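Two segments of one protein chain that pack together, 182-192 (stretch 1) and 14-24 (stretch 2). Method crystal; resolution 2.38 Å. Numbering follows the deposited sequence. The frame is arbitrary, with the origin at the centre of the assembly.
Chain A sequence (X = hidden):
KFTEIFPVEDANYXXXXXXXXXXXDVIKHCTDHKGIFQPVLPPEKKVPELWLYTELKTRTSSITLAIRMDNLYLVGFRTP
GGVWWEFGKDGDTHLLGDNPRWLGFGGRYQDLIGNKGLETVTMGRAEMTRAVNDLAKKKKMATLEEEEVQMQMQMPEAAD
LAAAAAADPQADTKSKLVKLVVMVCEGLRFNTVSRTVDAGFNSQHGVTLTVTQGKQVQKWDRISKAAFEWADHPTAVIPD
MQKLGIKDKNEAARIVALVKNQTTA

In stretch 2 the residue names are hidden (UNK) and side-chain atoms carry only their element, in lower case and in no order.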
# COMPACT_ATOMS: atom_id res chain seq x y z
N VAL A 182 2.81 -1.00 1.33
CA VAL A 182 4.06 -0.42 0.86
C VAL A 182 4.60 -1.10 -0.41
O VAL A 182 5.01 -0.41 -1.34
CB VAL A 182 5.16 -0.45 1.96
CG1 VAL A 182 6.44 0.17 1.43
CG2 VAL A 182 4.69 0.31 3.18
N MET A 183 4.59 -2.43 -0.44
CA MET A 183 5.07 -3.17 -1.61
C MET A 183 4.20 -2.98 -2.85
O MET A 183 4.72 -2.87 -3.97
CB MET A 183 5.15 -4.68 -1.32
CG MET A 183 6.29 -5.10 -0.41
SD MET A 183 6.42 -6.90 -0.21
CE MET A 183 5.22 -7.23 1.13
N VAL A 184 2.88 -2.95 -2.68
CA VAL A 184 1.99 -2.77 -3.82
C VAL A 184 1.58 -1.32 -4.11
O VAL A 184 2.02 -0.74 -5.11
CB VAL A 184 0.74 -3.65 -3.68
CG1 VAL A 184 -0.14 -3.50 -4.90
CG2 VAL A 184 1.15 -5.11 -3.50
N CYS A 185 0.76 -0.72 -3.26
CA CYS A 185 0.33 0.66 -3.50
C CYS A 185 1.48 1.62 -3.66
O CYS A 185 1.59 2.31 -4.67
CB CYS A 185 -0.53 1.17 -2.35
SG CYS A 185 -2.02 0.23 -2.11
N GLU A 186 2.32 1.67 -2.63
CA GLU A 186 3.47 2.56 -2.64
C GLU A 186 4.51 2.12 -3.66
O GLU A 186 5.30 2.93 -4.13
CB GLU A 186 4.07 2.66 -1.23
CG GLU A 186 3.06 3.14 -0.20
CD GLU A 186 2.64 4.60 -0.38
OE1 GLU A 186 2.79 5.13 -1.50
OE2 GLU A 186 2.14 5.21 0.59
N GLY A 187 4.50 0.84 -4.00
CA GLY A 187 5.42 0.35 -5.00
C GLY A 187 5.00 0.92 -6.35
O GLY A 187 5.83 1.25 -7.20
N LEU A 188 3.68 1.05 -6.54
CA LEU A 188 3.13 1.57 -7.79
C LEU A 188 3.32 3.10 -7.89
O LEU A 188 3.66 3.63 -8.94
CB LEU A 188 1.64 1.21 -7.90
CG LEU A 188 1.23 -0.26 -8.03
CD1 LEU A 188 -0.28 -0.38 -7.86
CD2 LEU A 188 1.65 -0.82 -9.37
N ARG A 189 3.09 3.80 -6.78
CA ARG A 189 3.24 5.25 -6.74
C ARG A 189 4.69 5.72 -6.90
O ARG A 189 4.97 6.63 -7.68
CB ARG A 189 2.74 5.80 -5.40
CG ARG A 189 1.26 5.85 -5.19
CD ARG A 189 1.01 6.25 -3.75
NE ARG A 189 -0.41 6.40 -3.45
CZ ARG A 189 -0.88 6.80 -2.27
NH1 ARG A 189 -0.03 7.08 -1.29
NH2 ARG A 189 -2.18 6.93 -2.09
N PHE A 190 5.59 5.11 -6.14
CA PHE A 190 6.99 5.50 -6.16
C PHE A 190 7.93 4.52 -6.82
O PHE A 190 7.96 3.34 -6.44
CB PHE A 190 7.50 5.72 -4.73
CG PHE A 190 6.74 6.73 -3.95
CD1 PHE A 190 5.51 6.42 -3.37
CD2 PHE A 190 7.24 8.02 -3.79
CE1 PHE A 190 4.80 7.38 -2.64
CE2 PHE A 190 6.54 8.97 -3.06
CZ PHE A 190 5.32 8.65 -2.48
N ASN A 191 8.70 4.98 -7.80
CA ASN A 191 9.67 4.10 -8.43
C ASN A 191 10.90 4.01 -7.51
O ASN A 191 11.81 3.22 -7.74
CB ASN A 191 10.06 4.59 -9.83
CG ASN A 191 10.24 6.09 -9.91
OD1 ASN A 191 10.98 6.60 -10.76
ND2 ASN A 191 9.55 6.82 -9.05
N THR A 192 10.91 4.82 -6.45
CA THR A 192 12.00 4.77 -5.50
C THR A 192 11.76 3.53 -4.62
O THR A 192 12.70 2.87 -4.16
CB THR A 192 12.08 6.06 -4.63
OG1 THR A 192 13.15 5.95 -3.68
CG2 THR A 192 10.76 6.33 -3.92
N UNK A 14 9.70 -11.90 -11.54
CA UNK A 14 10.21 -10.77 -10.75
C UNK A 14 9.20 -9.69 -10.37
O UNK A 14 8.29 -9.37 -11.13
c UNK A 14 11.34 -10.23 -11.62
c UNK A 14 10.30 -11.94 -12.88
c UNK A 14 10.88 -10.56 -13.02
N UNK A 15 9.37 -9.15 -9.17
CA UNK A 15 8.51 -8.10 -8.66
C UNK A 15 8.48 -6.92 -9.64
O UNK A 15 7.42 -6.34 -9.89
c UNK A 15 9.13 -5.18 -6.75
o UNK A 15 6.78 -2.87 -5.13
c UNK A 15 8.59 -4.00 -6.22
c UNK A 15 7.12 -6.37 -6.20
c UNK A 15 6.57 -5.20 -5.66
c UNK A 15 9.03 -7.65 -7.28
c UNK A 15 7.31 -4.02 -5.68
c UNK A 15 8.41 -6.37 -6.74
N UNK A 16 9.64 -6.59 -10.21
CA UNK A 16 9.75 -5.48 -11.16
C UNK A 16 8.85 -5.67 -12.37
O UNK A 16 8.35 -4.70 -12.95
o UNK A 16 11.63 -6.55 -12.23
c UNK A 16 11.20 -5.34 -11.64
N UNK A 17 8.65 -6.93 -12.75
CA UNK A 17 7.81 -7.27 -13.89
C UNK A 17 6.35 -6.97 -13.57
O UNK A 17 5.62 -6.41 -14.39
c UNK A 17 7.97 -8.74 -14.20
N UNK A 18 5.93 -7.35 -12.38
CA UNK A 18 4.57 -7.11 -11.96
C UNK A 18 4.29 -5.61 -11.88
O UNK A 18 3.23 -5.14 -12.27
c UNK A 18 2.93 -7.60 -10.12
c UNK A 18 1.87 -8.13 -10.85
c UNK A 18 0.30 -7.26 -9.24
c UNK A 18 4.32 -7.75 -10.60
c UNK A 18 2.67 -6.90 -8.95
c UNK A 18 1.36 -6.72 -8.51
c UNK A 18 0.55 -7.96 -10.42
N UNK A 19 5.25 -4.87 -11.36
CA UNK A 19 5.10 -3.43 -11.24
C UNK A 19 4.96 -2.82 -12.64
O UNK A 19 4.00 -2.12 -12.94
c UNK A 19 5.09 -3.10 -8.30
c UNK A 19 6.26 -1.28 -10.53
c UNK A 19 6.37 -3.35 -9.07
c UNK A 19 6.32 -2.82 -10.51
N UNK A 20 5.94 -3.13 -13.49
CA UNK A 20 5.96 -2.63 -14.85
C UNK A 20 4.68 -2.97 -15.59
O UNK A 20 4.19 -2.18 -16.40
c UNK A 20 7.16 -3.19 -15.59
N UNK A 21 4.15 -4.16 -15.33
CA UNK A 21 2.92 -4.61 -15.98
C UNK A 21 1.69 -3.87 -15.44
O UNK A 21 0.85 -3.41 -16.20
o UNK A 21 1.50 -6.58 -16.23
c UNK A 21 2.77 -6.12 -15.80
N UNK A 22 1.61 -3.74 -14.12
CA UNK A 22 0.48 -3.07 -13.51
C UNK A 22 0.49 -1.54 -13.75
O UNK A 22 -0.57 -0.92 -13.90
c UNK A 22 0.30 -4.90 -11.80
c UNK A 22 -0.78 -2.69 -11.35
c UNK A 22 0.41 -3.40 -12.00
N UNK A 23 1.67 -0.93 -13.79
CA UNK A 23 1.69 0.50 -14.05
C UNK A 23 1.20 0.78 -15.46
O UNK A 23 0.54 1.78 -15.70
c UNK A 23 6.52 2.25 -10.80
c UNK A 23 4.70 2.25 -12.44
n UNK A 23 7.42 2.18 -11.78
c UNK A 23 3.37 1.55 -12.48
n UNK A 23 6.93 2.27 -9.54
n UNK A 23 5.23 2.29 -11.09
c UNK A 23 3.08 1.08 -13.89
N UNK A 24 1.53 -0.12 -16.39
CA UNK A 24 1.13 0.02 -17.79
C UNK A 24 -0.40 -0.02 -17.96
O UNK A 24 -0.95 0.68 -18.81
c UNK A 24 1.29 -1.13 -20.08
c UNK A 24 2.14 -2.06 -20.95
c UNK A 24 1.78 -1.08 -18.64
n UNK A 24 0.21 -2.34 -22.49
c UNK A 24 1.66 -2.04 -22.40

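Position 14 carries three carbons that close a ring onto the backbone N, far from stretch 1: Pro14, at the N-cap of the helix that follows. Position 15 has one carbon, then a six-carbon ring bearing one oxygen; its CB points toward stretch 1, and the oxygen comes up to Met183 O and Gly187 CA. That is Tyr15. Its OH donates a very short hydrogen bond to Met183 O, 2.4 Å, with the acceptor near the plane of the ring, and the same OH lies 3.5 Å from Gly187 CA.

Position 16, one carbon and one oxygen, is Ser16; position 17, a lone carbon, is Ala17. Both are out of reach of stretch 1. Position 18 has one carbon and a six-carbon ring without a heteroatom, hence Phe18; the end of its side chain comes nearer, but it makes no contact with stretch 1.

Position 19 holds four carbons, forked at the first, one arm two carbons long, with carbons near Leu188 CD2 and Gly187 O: Ile19. Its CD1 lies 4.3 Å from Leu188 CD2, and its CG2 is 4.2 Å from Gly187 O. Position 20, a single carbon facing away, is Ala20, and position 21, one carbon and one oxygen, is Ser21; neither touches the partner.

At position 22 one carbon carries two more, with CB toward stretch 1 and a carbon against Leu188 CD2. This is Val22, whose CG1 packs 3.6 Å from Leu188 CD2. Position 23 shows three carbons, a nitrogen, then a carbon bearing two more nitrogens; the chain starts sideways, yet its nitrogens reach Leu188 O and Gly187 O. This is Arg23: NE donates to Leu188 O at 3.0 Å and NH2 to Gly187 O at 2.8 Å. Position 24, four carbons in a row ending in nitrogen, is Lys24, exposed and out of reach.

The helices 182-189 and 15-24 cross at -58°, with axes 10.1 Å apart at closest approach. The contact combines a small apolar patch with polar side chains aimed at backbone carbonyls. Leu188 starts away from stretch 2, but its end returns to meet Ile19 and Val22. Gly187 makes room: an ideal CB there would sit 2.2 Å from Tyr15 OH, a clash. Near the end of helix 182-189, the Leu188 carbonyl has no hydrogen-bonded backbone partner within its own stretch, nor does that of Gly187, and the guanidinium serves both, with each acceptor near its plane. Phe190, the first residue to leave helical phi/psi, brings its O to 3.4 Å from Arg23 NH2, but the angle is too poor for a hydrogen bond. The rule to read here is glycine where a tyrosine hydroxyl must come close, and arginine where a helix ends.

Stretch 2 (14-24) PYSAFIASVRK
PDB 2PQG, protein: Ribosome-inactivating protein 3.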